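Papain-like protease (Human betacoronavirus 2c EMC/2012, PDB 4RNA) acts as a papain-like cysteine protease of a coronavirus, probably cutting the viral polyprotein and, as in relatives, removing ubiquitin from host proteins. Local coordinates at residues A[102-107]-A[140-145]; A[116-121]-A[170-175]; A[122-127]-A[283-288]; A[128-133]-A[148-153]; A[165-170]-A[279-284]. All coordinates share one frame; numbering follows the deposited sequence. Where two conformers were deposited one is given.

Contact 1: A[102-107]-A[140-145]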
# COMPACT_ATOMS: atom_id res chain seq x y z
N LYS A 102 -21.78 4.92 24.22
CA LYS A 102 -20.66 3.96 24.29
C LYS A 102 -20.13 3.52 22.89
O LYS A 102 -19.26 2.69 22.78
CB LYS A 102 -20.94 2.79 25.22
CG LYS A 102 -21.09 3.26 26.68
CD LYS A 102 -20.81 2.14 27.68
CE LYS A 102 -21.17 2.57 29.11
NZ LYS A 102 -20.43 3.81 29.51
N VAL A 103 -20.62 4.13 21.83
CA VAL A 103 -20.09 3.76 20.55
C VAL A 103 -19.12 4.85 20.13
O VAL A 103 -19.57 6.00 19.99
CB VAL A 103 -21.25 3.56 19.52
CG1 VAL A 103 -20.68 3.48 18.10
CG2 VAL A 103 -22.12 2.32 19.89
N ARG A 104 -17.86 4.47 19.85
CA ARG A 104 -16.75 5.36 19.39
C ARG A 104 -16.80 5.63 17.90
O ARG A 104 -16.81 4.69 17.08
CB ARG A 104 -15.36 4.75 19.63
CG ARG A 104 -14.87 4.66 21.06
CD ARG A 104 -13.43 4.17 21.15
NE ARG A 104 -13.22 2.87 20.50
CZ ARG A 104 -13.62 1.71 21.00
NH1 ARG A 104 -14.26 1.64 22.16
NH2 ARG A 104 -13.36 0.60 20.33
N SER A 105 -16.78 6.91 17.52
CA SER A 105 -16.76 7.28 16.12
C SER A 105 -15.72 8.42 15.92
O SER A 105 -15.51 9.24 16.82
CB SER A 105 -18.12 7.84 15.76
OG SER A 105 -18.26 7.97 14.38
N LEU A 106 -15.12 8.49 14.74
CA LEU A 106 -14.06 9.45 14.40
C LEU A 106 -14.73 10.68 13.77
O LEU A 106 -15.46 10.54 12.82
CB LEU A 106 -13.14 8.79 13.38
CG LEU A 106 -12.06 9.71 12.84
CD1 LEU A 106 -11.24 10.29 13.97
CD2 LEU A 106 -11.22 9.00 11.75
N LYS A 107 -14.50 11.86 14.32
CA LYS A 107 -15.12 13.06 13.73
C LYS A 107 -14.54 13.32 12.32
O LYS A 107 -13.34 13.05 12.09
CB LYS A 107 -14.91 14.27 14.63
CG LYS A 107 -15.93 14.40 15.75
CD LYS A 107 -15.66 15.61 16.65
CE LYS A 107 -15.29 16.86 15.88
NZ LYS A 107 -16.35 17.24 14.90
N MET A 140 -5.06 -2.48 21.34
CA MET A 140 -5.37 -2.40 22.82
C MET A 140 -5.50 -0.97 23.39
O MET A 140 -6.47 -0.69 24.12
CB MET A 140 -4.40 -3.22 23.64
CG MET A 140 -4.37 -4.67 23.16
SD MET A 140 -6.00 -5.49 23.32
CE MET A 140 -6.93 -5.27 21.80
N LYS A 141 -4.58 -0.08 23.02
CA LYS A 141 -4.64 1.32 23.47
C LYS A 141 -5.91 1.95 22.91
O LYS A 141 -6.55 2.79 23.60
CB LYS A 141 -3.42 2.16 23.01
CG LYS A 141 -2.12 1.83 23.70
CD LYS A 141 -1.32 3.11 23.82
CE LYS A 141 -0.53 3.38 22.56
NZ LYS A 141 0.07 4.75 22.60
N HIS A 142 -6.22 1.62 21.64
CA HIS A 142 -7.42 2.17 21.00
C HIS A 142 -8.63 1.67 21.80
O HIS A 142 -9.52 2.41 22.10
CB HIS A 142 -7.50 1.74 19.49
CG HIS A 142 -8.92 1.81 18.90
ND1 HIS A 142 -9.53 2.98 18.58
CD2 HIS A 142 -9.85 0.80 18.61
CE1 HIS A 142 -10.77 2.74 18.12
NE2 HIS A 142 -10.96 1.39 18.15
N LYS A 143 -8.65 0.39 22.13
CA LYS A 143 -9.83 -0.17 22.88
C LYS A 143 -9.97 0.54 24.22
O LYS A 143 -11.07 0.74 24.71
CB LYS A 143 -9.68 -1.66 23.16
CG LYS A 143 -9.81 -2.62 21.96
CD LYS A 143 -11.13 -2.45 21.23
CE LYS A 143 -11.43 -3.66 20.36
NZ LYS A 143 -12.78 -3.53 19.76
N GLY A 144 -8.83 0.88 24.83
CA GLY A 144 -8.75 1.65 26.07
C GLY A 144 -9.02 3.13 25.91
O GLY A 144 -8.93 3.88 26.87
N GLY A 145 -9.37 3.59 24.73
CA GLY A 145 -9.69 5.05 24.62
C GLY A 145 -8.59 5.95 24.12
O GLY A 145 -8.74 7.17 24.10
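Arg104, on the loop leading into strand 105-106, reaches His142 in the last turn of helix 133-143, a helix closed by a Schellman motif. Gly144 N makes the last regular helical bond, to Met140 O; the motif rests on Gly145, whose N bonds back to His142 O and whose positive phi of 98° glycine accepts most readily. The tight part is the buried imidazole. Its CG lies anti to the backbone N (chi1 159°), which turns the ring toward the arginine. In one of two modelled conformers, Arg104 NE lies 3.4 Å from His142 CE1 and Arg104 NH2 3.3 Å from His142 NE2; the guanidinium and ring planes stand 83° apart. Asp123 explains this meeting of two nitrogen-rich groups: its carboxylate forms a salt bridge with that arginine conformer and a hydrogen bond with His142 NE2. Histidine suits the site because its other nitrogen, ND1, bonds with Ser147.

The outer part is looser. Lys143 has its CB pointing away, so mainly its folded-back aliphatic chain borders the arginine, Lys143 CD lying 3.9 Å from Arg104 NH2. Both cations gather around Asp123, the lysine by a long, weak ion pair, with Lys143 NZ 4.2 Å from Arg104 NH2.

Contact 2: A[116-121]-A[170-175]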
# COMPACT_ATOMS: atom_id res chain seq x y z
N ASN A 116 -13.22 6.38 9.73
CA ASN A 116 -14.38 6.06 10.54
C ASN A 116 -15.06 4.69 10.21
O ASN A 116 -15.18 3.76 11.09
CB ASN A 116 -15.38 7.25 10.45
CG ASN A 116 -16.54 7.06 11.40
OD1 ASN A 116 -16.29 6.97 12.59
ND2 ASN A 116 -17.76 6.85 10.88
N ALA A 117 -15.34 4.47 8.91
CA ALA A 117 -15.93 3.21 8.41
C ALA A 117 -15.03 2.04 8.76
O ALA A 117 -15.49 1.05 9.33
CB ALA A 117 -16.16 3.26 6.90
N VAL A 118 -13.73 2.18 8.51
CA VAL A 118 -12.84 1.08 8.85
C VAL A 118 -12.79 0.78 10.36
O VAL A 118 -12.89 -0.39 10.76
CB VAL A 118 -11.39 1.40 8.39
CG1 VAL A 118 -10.38 0.43 9.02
CG2 VAL A 118 -11.31 1.35 6.88
N ILE A 119 -12.58 1.81 11.18
CA ILE A 119 -12.38 1.60 12.62
C ILE A 119 -13.67 1.09 13.34
O ILE A 119 -13.64 0.13 14.12
CB ILE A 119 -11.85 2.93 13.29
CG1 ILE A 119 -10.40 3.22 12.84
CG2 ILE A 119 -11.90 2.89 14.82
CD1 ILE A 119 -10.12 4.70 12.89
N MET A 120 -14.80 1.65 13.00
CA MET A 120 -16.11 1.19 13.56
C MET A 120 -16.46 -0.21 13.14
O MET A 120 -17.13 -0.86 13.90
CB MET A 120 -17.24 2.13 13.11
CG MET A 120 -17.02 3.47 13.75
SD MET A 120 -18.46 4.56 13.62
CE MET A 120 -19.51 3.74 14.81
N THR A 121 -15.98 -0.66 11.96
CA THR A 121 -16.22 -2.02 11.52
C THR A 121 -15.27 -2.94 12.31
O THR A 121 -15.73 -4.00 12.86
CB THR A 121 -15.99 -2.21 10.01
OG1 THR A 121 -16.90 -1.44 9.27
CG2 THR A 121 -16.19 -3.71 9.58
N ARG A 170 -10.78 -1.39 0.79
CA ARG A 170 -9.36 -1.75 0.56
C ARG A 170 -8.67 -1.78 1.91
O ARG A 170 -7.97 -2.72 2.24
CB ARG A 170 -8.67 -0.73 -0.34
CG ARG A 170 -7.17 -1.00 -0.61
CD ARG A 170 -6.57 0.19 -1.38
NE ARG A 170 -6.22 1.31 -0.51
CZ ARG A 170 -5.22 1.33 0.39
NH1 ARG A 170 -4.42 0.26 0.73
NH2 ARG A 170 -5.08 2.43 1.05
N LEU A 171 -8.86 -0.73 2.70
CA LEU A 171 -8.19 -0.68 4.04
C LEU A 171 -8.60 -1.74 5.00
O LEU A 171 -7.73 -2.35 5.73
CB LEU A 171 -8.43 0.71 4.67
CG LEU A 171 -7.27 1.67 4.80
CD1 LEU A 171 -5.91 1.03 5.18
CD2 LEU A 171 -7.20 2.39 3.47
N LEU A 172 -9.91 -2.06 5.05
CA LEU A 172 -10.31 -3.18 5.92
C LEU A 172 -9.60 -4.40 5.56
O LEU A 172 -9.14 -5.18 6.40
CB LEU A 172 -11.81 -3.49 5.73
CG LEU A 172 -12.72 -2.84 6.71
CD1 LEU A 172 -14.17 -3.12 6.36
CD2 LEU A 172 -12.36 -3.38 8.09
N HIS A 173 -9.49 -4.65 4.26
CA HIS A 173 -8.88 -5.90 3.90
C HIS A 173 -7.39 -5.91 4.14
O HIS A 173 -6.85 -6.89 4.62
CB HIS A 173 -9.38 -6.39 2.48
CG HIS A 173 -10.88 -6.78 2.46
ND1 HIS A 173 -11.33 -8.07 2.42
CD2 HIS A 173 -12.04 -5.98 2.54
CE1 HIS A 173 -12.69 -8.09 2.45
NE2 HIS A 173 -13.12 -6.82 2.53
N THR A 174 -6.71 -4.79 3.95
CA THR A 174 -5.30 -4.72 4.30
C THR A 174 -5.01 -4.80 5.77
O THR A 174 -3.99 -5.39 6.18
CB THR A 174 -4.63 -3.40 3.82
OG1 THR A 174 -5.38 -2.30 4.32
CG2 THR A 174 -4.64 -3.29 2.40
N VAL A 175 -5.87 -4.20 6.58
CA VAL A 175 -5.69 -4.33 8.00
C VAL A 175 -5.91 -5.78 8.43
O VAL A 175 -5.14 -6.27 9.20
CB VAL A 175 -6.61 -3.36 8.80
CG1 VAL A 175 -6.53 -3.68 10.29
CG2 VAL A 175 -6.15 -1.93 8.58
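Val118 and Leu172 sit where helices 115-122 and 168-176 come nearest, their CA atoms 5.8 Å apart, in the buried core of the helical thumb of this papain-like fold. The short segments cross at -43°, with their axes 9.5 Å apart.

No hydrogen bond crosses the interface; methyl and methylene groups do nearly all the touching. The CG2 branch of Val118 lies anti to the carbonyl carbon and crosses the Leu171 side chain at about a right angle, touching Leu171 CB at 3.7 Å. A branched valine fills this space close to its own backbone, while the longer Leu172 extends to the next turn. Its first torsion is pulled off the staggered position, to -96°, and its two methyls divide the work: Leu172 CD1 meets Thr121 CG2 at 3.8 Å, whereas Leu172 CD2 lies 4.0 Å from Val118 O.

The hydrogen bonds run within each helix. Thr121 turns its methyl to the interface and its hydroxyl back to the helix, where Thr121 OG1 donates to Ala117 O over 2.9 Å. That carbonyl also accepts from Thr121 N, on the opposite face of its plane. Thr174, away from the interface, reaches only three residues back, OG1 donating to Leu171 O over 2.7 Å, a carbonyl that also accepts from Val175 N.

Arg170 and His173 touch Asn159 and Pro79 of the second subunit, respectively. Around the buried pair, Ile154 and Ile151 of helix 148-158 pack on Leu171 and Ile119, and Tyr281 of strand 280-287 lies against Ala117.

Contact 3: A[122-127]-A[283-288]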
# COMPACT_ATOMS: atom_id res chain seq x y z
N LEU A 122 -13.99 -2.55 12.41
CA LEU A 122 -13.01 -3.45 13.15
C LEU A 122 -13.41 -3.55 14.61
O LEU A 122 -13.20 -4.54 15.26
CB LEU A 122 -11.55 -2.87 13.12
CG LEU A 122 -10.85 -2.85 11.75
CD1 LEU A 122 -9.58 -1.98 11.90
CD2 LEU A 122 -10.53 -4.33 11.37
N ASP A 123 -13.97 -2.50 15.17
CA ASP A 123 -14.45 -2.53 16.55
C ASP A 123 -15.54 -3.60 16.86
O ASP A 123 -15.76 -3.91 18.04
CB ASP A 123 -14.96 -1.14 16.99
CG ASP A 123 -13.80 -0.16 17.39
OD1 ASP A 123 -12.67 -0.64 17.64
OD2 ASP A 123 -14.06 1.09 17.46
N LEU A 124 -16.20 -4.17 15.83
CA LEU A 124 -17.27 -5.12 16.06
C LEU A 124 -16.69 -6.51 15.99
O LEU A 124 -17.40 -7.45 16.25
CB LEU A 124 -18.37 -5.00 15.00
CG LEU A 124 -19.09 -3.63 15.17
CD1 LEU A 124 -20.12 -3.39 14.05
CD2 LEU A 124 -19.73 -3.58 16.55
N LEU A 125 -15.43 -6.64 15.61
CA LEU A 125 -14.95 -8.05 15.36
C LEU A 125 -14.43 -8.82 16.58
O LEU A 125 -13.54 -8.32 17.31
CB LEU A 125 -13.82 -8.07 14.28
CG LEU A 125 -14.18 -7.51 12.88
CD1 LEU A 125 -13.01 -7.25 11.93
CD2 LEU A 125 -15.41 -8.18 12.21
N LYS A 126 -14.86 -10.10 16.74
CA LYS A 126 -14.49 -10.78 17.93
C LYS A 126 -13.40 -11.75 17.53
O LYS A 126 -13.28 -12.12 16.34
CB LYS A 126 -15.72 -11.52 18.52
CG LYS A 126 -16.81 -10.57 19.08
CD LYS A 126 -16.27 -9.51 20.07
CE LYS A 126 -16.92 -8.13 19.88
NZ LYS A 126 -16.19 -6.99 20.51
N ASP A 127 -12.62 -12.17 18.49
CA ASP A 127 -11.66 -13.27 18.28
C ASP A 127 -10.54 -12.98 17.27
O ASP A 127 -10.00 -13.93 16.70
CB ASP A 127 -12.39 -14.56 17.87
CG ASP A 127 -13.34 -15.03 18.94
OD1 ASP A 127 -12.86 -15.26 20.07
OD2 ASP A 127 -14.56 -15.13 18.66
N HIS A 283 -20.97 4.71 8.35
CA HIS A 283 -20.99 3.40 9.00
C HIS A 283 -22.35 3.22 9.65
O HIS A 283 -22.82 4.14 10.33
CB HIS A 283 -19.90 3.29 10.06
CG HIS A 283 -19.92 1.95 10.81
ND1 HIS A 283 -19.47 0.85 10.27
CD2 HIS A 283 -20.38 1.61 12.08
CE1 HIS A 283 -19.57 -0.19 11.11
NE2 HIS A 283 -20.14 0.25 12.24
N ALA A 284 -22.98 2.05 9.47
CA ALA A 284 -24.32 1.84 9.99
C ALA A 284 -24.31 0.64 10.93
O ALA A 284 -23.62 -0.40 10.68
CB ALA A 284 -25.36 1.65 8.86
N ARG A 285 -25.04 0.77 12.04
CA ARG A 285 -25.22 -0.40 12.94
C ARG A 285 -26.69 -0.68 13.21
O ARG A 285 -27.49 0.25 13.16
CB ARG A 285 -24.55 -0.15 14.28
CG ARG A 285 -23.12 0.34 14.12
CD ARG A 285 -22.35 -0.25 15.21
NE ARG A 285 -20.92 -0.06 15.03
CZ ARG A 285 -20.10 -0.03 16.07
NH1 ARG A 285 -20.63 -0.11 17.29
NH2 ARG A 285 -18.79 0.13 15.92
N LEU A 286 -27.02 -1.94 13.46
CA LEU A 286 -28.39 -2.33 13.76
C LEU A 286 -28.55 -2.57 15.23
O LEU A 286 -28.03 -3.56 15.79
CB LEU A 286 -28.75 -3.63 13.06
CG LEU A 286 -28.74 -3.70 11.50
CD1 LEU A 286 -29.93 -4.54 11.07
CD2 LEU A 286 -28.71 -2.39 10.74
N LYS A 287 -29.34 -1.73 15.87
CA LYS A 287 -29.52 -1.85 17.29
C LYS A 287 -30.88 -1.34 17.66
O LYS A 287 -31.26 -0.29 17.16
CB LYS A 287 -28.48 -0.96 17.97
CG LYS A 287 -28.11 -1.40 19.36
CD LYS A 287 -26.62 -1.20 19.64
CE LYS A 287 -26.24 0.27 19.69
NZ LYS A 287 -24.92 0.36 20.41
N GLY A 288 -31.55 -2.01 18.59
CA GLY A 288 -32.86 -1.55 19.10
C GLY A 288 -33.91 -1.47 18.00
O GLY A 288 -34.72 -0.53 17.94
O HOH W 1 -16.86 2.05 17.25
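Leu124 lies against the guanidinium of Arg285, joining the type I beta turn from Leu122 to Leu125, the turn that ends helix 115-122, to strand 280-287 of the palm sheet. The arginine leaves the strand with its CB pointing toward the turn. The chain bends at chi2 (-144°) and so brings Arg285 CD to 4.0 Å from Leu124 CD1. The next atom, Arg285 NE, does two things. It donates to His283 NE2 over 2.9 Å at a nearly straight 170°, in the planes of both groups, and it touches Leu124 CD1 at 3.6 Å. Residues two apart on a strand point to the same side, which is why His283 can fix the rotation of the guanidinium; Asn269, bonded to ND1, steadies the imidazole in turn.

Arg285 CZ is covered by Leu124 CD2, which sits over the centre of the guanidinium face at 3.6 Å. Leucine suits this place, since its methyls can spread over a flat face. At the tip, Arg285 NH1 packs on Val103 while NH2 bonds to Met120 O. Asp123, bound chiefly to His142 and Arg104, is linked to the tip through one water, which donates to Asp123 OD2 at 3.0 Å and accepts weakly from Arg285 NH2 at 3.0 Å.

Contact 4: A[128-133]-A[148-153]. With PO4 (phosphate ion), chain C.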
# COMPACT_ATOMS: atom_id res chain seq x y z
N ILE A 128 -10.21 -11.71 17.08
CA ILE A 128 -9.08 -11.30 16.25
C ILE A 128 -7.96 -10.72 17.10
O ILE A 128 -8.21 -10.11 18.16
CB ILE A 128 -9.45 -10.23 15.19
CG1 ILE A 128 -9.85 -8.94 15.89
CG2 ILE A 128 -10.55 -10.76 14.27
CD1 ILE A 128 -10.09 -7.77 14.93
N LYS A 129 -6.74 -10.98 16.64
CA LYS A 129 -5.50 -10.47 17.23
C LYS A 129 -4.56 -10.14 16.05
O LYS A 129 -4.55 -10.85 15.05
CB LYS A 129 -4.85 -11.54 18.10
CG LYS A 129 -3.71 -11.02 18.96
CD LYS A 129 -2.97 -12.11 19.74
CE LYS A 129 -2.26 -13.11 18.82
NZ LYS A 129 -3.29 -14.01 18.20
N PHE A 130 -3.78 -9.07 16.19
CA PHE A 130 -2.84 -8.66 15.15
C PHE A 130 -1.54 -9.40 15.34
O PHE A 130 -1.07 -9.52 16.46
CB PHE A 130 -2.65 -7.13 15.16
CG PHE A 130 -3.84 -6.43 14.60
CD1 PHE A 130 -4.11 -6.48 13.23
CD2 PHE A 130 -4.75 -5.76 15.45
CE1 PHE A 130 -5.25 -5.88 12.71
CE2 PHE A 130 -5.88 -5.15 14.94
CZ PHE A 130 -6.15 -5.22 13.57
N VAL A 131 -0.99 -9.92 14.26
CA VAL A 131 0.23 -10.73 14.37
C VAL A 131 1.41 -9.76 14.44
O VAL A 131 2.49 -10.15 14.82
CB VAL A 131 0.42 -11.75 13.23
CG1 VAL A 131 -0.79 -12.67 13.15
CG2 VAL A 131 0.68 -11.08 11.88
N ILE A 132 1.21 -8.49 14.10
CA ILE A 132 2.29 -7.47 14.26
C ILE A 132 2.20 -6.81 15.67
O ILE A 132 1.16 -6.25 16.03
CB ILE A 132 2.15 -6.36 13.18
CG1 ILE A 132 2.42 -6.95 11.78
CG2 ILE A 132 3.15 -5.23 13.47
CD1 ILE A 132 1.89 -6.11 10.60
N PRO A 133 3.29 -6.87 16.47
CA PRO A 133 3.17 -6.31 17.82
C PRO A 133 2.77 -4.86 17.91
O PRO A 133 1.97 -4.51 18.78
CB PRO A 133 4.56 -6.53 18.41
CG PRO A 133 5.04 -7.79 17.73
CD PRO A 133 4.47 -7.79 16.35
N THR A 148 -4.79 7.30 18.84
CA THR A 148 -3.85 7.95 17.92
C THR A 148 -2.90 6.94 17.24
O THR A 148 -2.80 6.93 16.01
CB THR A 148 -3.03 9.02 18.66
OG1 THR A 148 -3.95 9.98 19.17
CG2 THR A 148 -2.02 9.73 17.68
N ASP A 149 -2.26 6.09 17.99
CA ASP A 149 -1.31 5.24 17.33
C ASP A 149 -2.00 4.33 16.34
O ASP A 149 -1.43 4.00 15.30
CB ASP A 149 -0.60 4.34 18.32
CG ASP A 149 0.45 5.09 19.11
OD1 ASP A 149 0.62 6.30 18.88
OD2 ASP A 149 1.10 4.47 19.97
N PHE A 150 -3.17 3.80 16.71
CA PHE A 150 -3.80 2.77 15.87
C PHE A 150 -4.24 3.38 14.54
O PHE A 150 -4.07 2.82 13.46
CB PHE A 150 -4.99 2.17 16.61
CG PHE A 150 -5.62 1.00 15.89
CD1 PHE A 150 -4.89 -0.21 15.74
CD2 PHE A 150 -6.92 1.06 15.48
CE1 PHE A 150 -5.50 -1.31 15.13
CE2 PHE A 150 -7.55 -0.05 14.87
CZ PHE A 150 -6.82 -1.22 14.70
N ILE A 151 -4.78 4.55 14.62
CA ILE A 151 -5.17 5.22 13.43
C ILE A 151 -3.93 5.56 12.57
O ILE A 151 -3.97 5.31 11.35
CB ILE A 151 -5.94 6.51 13.72
CG1 ILE A 151 -7.27 6.21 14.43
CG2 ILE A 151 -6.14 7.24 12.43
CD1 ILE A 151 -7.78 7.44 15.14
N ALA A 152 -2.85 6.10 13.17
CA ALA A 152 -1.64 6.44 12.38
C ALA A 152 -1.01 5.16 11.78
O ALA A 152 -0.55 5.14 10.64
CB ALA A 152 -0.62 7.22 13.25
N LEU A 153 -1.05 4.08 12.52
CA LEU A 153 -0.57 2.85 11.95
C LEU A 153 -1.38 2.27 10.77
O LEU A 153 -0.81 1.81 9.78
CB LEU A 153 -0.45 1.80 13.04
CG LEU A 153 0.78 1.86 13.96
CD1 LEU A 153 0.67 0.75 14.99
CD2 LEU A 153 2.12 1.74 13.23
P PO4 C . -7.32 10.35 18.22
O1 PO4 C . -6.43 11.60 18.18
O2 PO4 C . -6.46 9.12 18.07
O3 PO4 C . -8.28 10.46 17.04
O4 PO4 C . -8.08 10.25 19.54
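Phe130 and Phe150 make this contact by themselves, ring against ring, across backbones whose nearest CA atoms are 11.5 Å apart. Two large side chains reaching from both sides bridge the gap. The rings are oblique, with planes at 57° and centroids 6.0 Å apart. Phe130 CE2 comes to the edge of the Phe150 ring, near its plane, and lies 3.9 Å from Phe150 CE1. On the helix, Phe150 has CG anti to the backbone N (chi1 -174°), an arrangement that carries its ring tip toward the strand even though its CB does not point there.

At the start of helix 148-158, Thr148 OG1 donates to a phosphate oxygen, but that oxygen is too close to Thr148 in the model, so the bond is doubtful; the ion probably comes from the crystallisation liquor.

Helix 133-143 runs between the two segments in sequence and supplies Phe139, which stacks on Phe150 and meets Phe130 edge-to-face. Leu135 of that helix touches both rings, and Leu122 of helix 115-122 packs on Phe150, completing an apolar core in the helical thumb.

Contact 5: A[165-170]-A[279-284]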
# COMPACT_ATOMS: atom_id res chain seq x y z
N PRO A 165 -8.89 11.32 0.18
CA PRO A 165 -9.90 10.25 0.37
C PRO A 165 -9.28 8.91 0.05
O PRO A 165 -8.23 8.88 -0.56
CB PRO A 165 -10.99 10.60 -0.64
CG PRO A 165 -10.29 11.46 -1.67
CD PRO A 165 -9.23 12.22 -0.95
N ASP A 166 -9.90 7.82 0.49
CA ASP A 166 -9.33 6.51 0.29
C ASP A 166 -10.46 5.51 0.32
O ASP A 166 -11.62 5.87 0.54
CB ASP A 166 -8.25 6.20 1.35
CG ASP A 166 -7.12 5.34 0.79
OD1 ASP A 166 -7.40 4.28 0.16
OD2 ASP A 166 -5.96 5.78 0.96
N ASP A 167 -10.14 4.26 0.03
CA ASP A 167 -11.08 3.18 -0.12
C ASP A 167 -11.20 2.38 1.20
O ASP A 167 -10.26 1.63 1.58
CB ASP A 167 -10.52 2.29 -1.26
CG ASP A 167 -11.44 1.14 -1.66
OD1 ASP A 167 -12.20 0.59 -0.85
OD2 ASP A 167 -11.35 0.72 -2.84
N ALA A 168 -12.35 2.52 1.88
CA ALA A 168 -12.59 1.78 3.14
C ALA A 168 -12.52 0.28 2.98
O ALA A 168 -11.98 -0.41 3.86
CB ALA A 168 -13.93 2.17 3.79
N SER A 169 -13.06 -0.25 1.89
CA SER A 169 -12.98 -1.73 1.74
C SER A 169 -11.54 -2.16 1.57
O SER A 169 -11.14 -3.19 2.13
CB SER A 169 -13.91 -2.28 0.61
OG SER A 169 -15.26 -1.81 0.84
N ARG A 170 -10.78 -1.39 0.79
CA ARG A 170 -9.36 -1.75 0.56
C ARG A 170 -8.67 -1.78 1.91
O ARG A 170 -7.97 -2.72 2.24
CB ARG A 170 -8.67 -0.73 -0.34
CG ARG A 170 -7.17 -1.00 -0.61
CD ARG A 170 -6.57 0.19 -1.38
NE ARG A 170 -6.22 1.31 -0.51
CZ ARG A 170 -5.22 1.33 0.39
NH1 ARG A 170 -4.42 0.26 0.73
NH2 ARG A 170 -5.08 2.43 1.05
N GLY A 279 -17.28 11.10 -3.44
CA GLY A 279 -18.07 10.59 -2.27
C GLY A 279 -17.72 10.61 -0.78
O GLY A 279 -16.80 11.28 -0.35
N HIS A 280 -18.48 9.83 0.01
CA HIS A 280 -18.48 9.93 1.45
C HIS A 280 -18.92 8.63 2.10
O HIS A 280 -19.90 8.02 1.67
CB HIS A 280 -19.42 11.07 1.78
CG HIS A 280 -19.61 11.28 3.23
ND1 HIS A 280 -18.57 11.41 4.07
CD2 HIS A 280 -20.76 11.37 3.98
CE1 HIS A 280 -19.04 11.57 5.32
NE2 HIS A 280 -20.39 11.55 5.26
N TYR A 281 -18.19 8.17 3.13
CA TYR A 281 -18.50 6.88 3.76
C TYR A 281 -19.34 7.10 5.00
O TYR A 281 -19.10 8.05 5.73
CB TYR A 281 -17.22 6.10 4.16
CG TYR A 281 -16.50 5.45 2.99
CD1 TYR A 281 -16.83 4.16 2.57
CD2 TYR A 281 -15.48 6.12 2.33
CE1 TYR A 281 -16.16 3.54 1.53
CE2 TYR A 281 -14.81 5.53 1.27
CZ TYR A 281 -15.16 4.23 0.88
OH TYR A 281 -14.51 3.61 -0.17
N VAL A 282 -20.28 6.19 5.26
CA VAL A 282 -21.07 6.22 6.46
C VAL A 282 -21.11 4.81 7.03
O VAL A 282 -21.27 3.81 6.30
CB VAL A 282 -22.49 6.75 6.13
CG1 VAL A 282 -23.39 6.84 7.37
CG2 VAL A 282 -22.39 8.12 5.45
N HIS A 283 -20.97 4.71 8.35
CA HIS A 283 -20.99 3.40 9.00
C HIS A 283 -22.35 3.22 9.65
O HIS A 283 -22.82 4.14 10.33
CB HIS A 283 -19.90 3.29 10.06
CG HIS A 283 -19.92 1.95 10.81
ND1 HIS A 283 -19.47 0.85 10.27
CD2 HIS A 283 -20.38 1.61 12.08
CE1 HIS A 283 -19.57 -0.19 11.11
NE2 HIS A 283 -20.14 0.25 12.24
N ALA A 284 -22.98 2.05 9.47
CA ALA A 284 -24.32 1.84 9.99
C ALA A 284 -24.31 0.64 10.93
O ALA A 284 -23.62 -0.40 10.68
CB ALA A 284 -25.36 1.65 8.86
O HOH W 2 -14.81 1.09 -0.24
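Tyr281 brings strand 280-287 of the palm sheet against the first turn of helix 168-176. The poorly ordered Gly279, whose positive phi suits glycine, precedes the strand, and His280 begins it, bonding to Asp295 away from this interface. Then Tyr281 has its CB directed toward the helix start. One face of its ring receives Ala168 CB in a CH-pi contact, 3.8 Å from the ring centroid and 23° off the normal; alanine's small methyl lets the ring approach this close. Asp166 O lies 3.3 Å from Tyr281 CE2, obliquely to the ring. The phenol oxygen takes a weak bond from Ala168 N, at 3.2 Å, and a water in the ring plane lies 2.5 Å from Tyr281 OH and accepts from Ser169 N. Farther on, Val282 to Ala284 pack elsewhere.

Across the contact, Asp167 is the N-cap: Asp167 OD1 accepts from Arg170 N over 2.9 Å. Asp166 OD1 collects three donors, Asp167 N by its anti lone pair, and Arg170 NE and NH2 side-on in a salt bridge. Arg170 also packs on Asn159 of the second subunit.

The N-H groups of a first helical turn lack carbonyl partners one turn back. Here a phenol oxygen, a water and a carboxylate supply acceptors, and the positive helix end would be expected to favour electron-rich oxygens at just this spot.

How the contacts relate
From the N terminus, the chain opens contact 1 at 102-107, contacts 2 and 3 along helix 115-122 and its following turn, and contact 4 at strand 128-130. Contact 1 closes first, at 140-145, so it crosses contacts 2, 3 and 4. Contact 4 closes next, at helix 148-158, and its loop lies wholly within those of contacts 2 and 3. Contact 5 opens at 165-170 before contact 2 closes at 170-175; these two cross and share Arg170. After a long excursion through the zinc-bearing fingers, strand 280-287 closes contacts 5 and 3 in succession. Contacts 1, 2 and 4 thus gather the thumb, while 3 and 5 join it to the palm sheet.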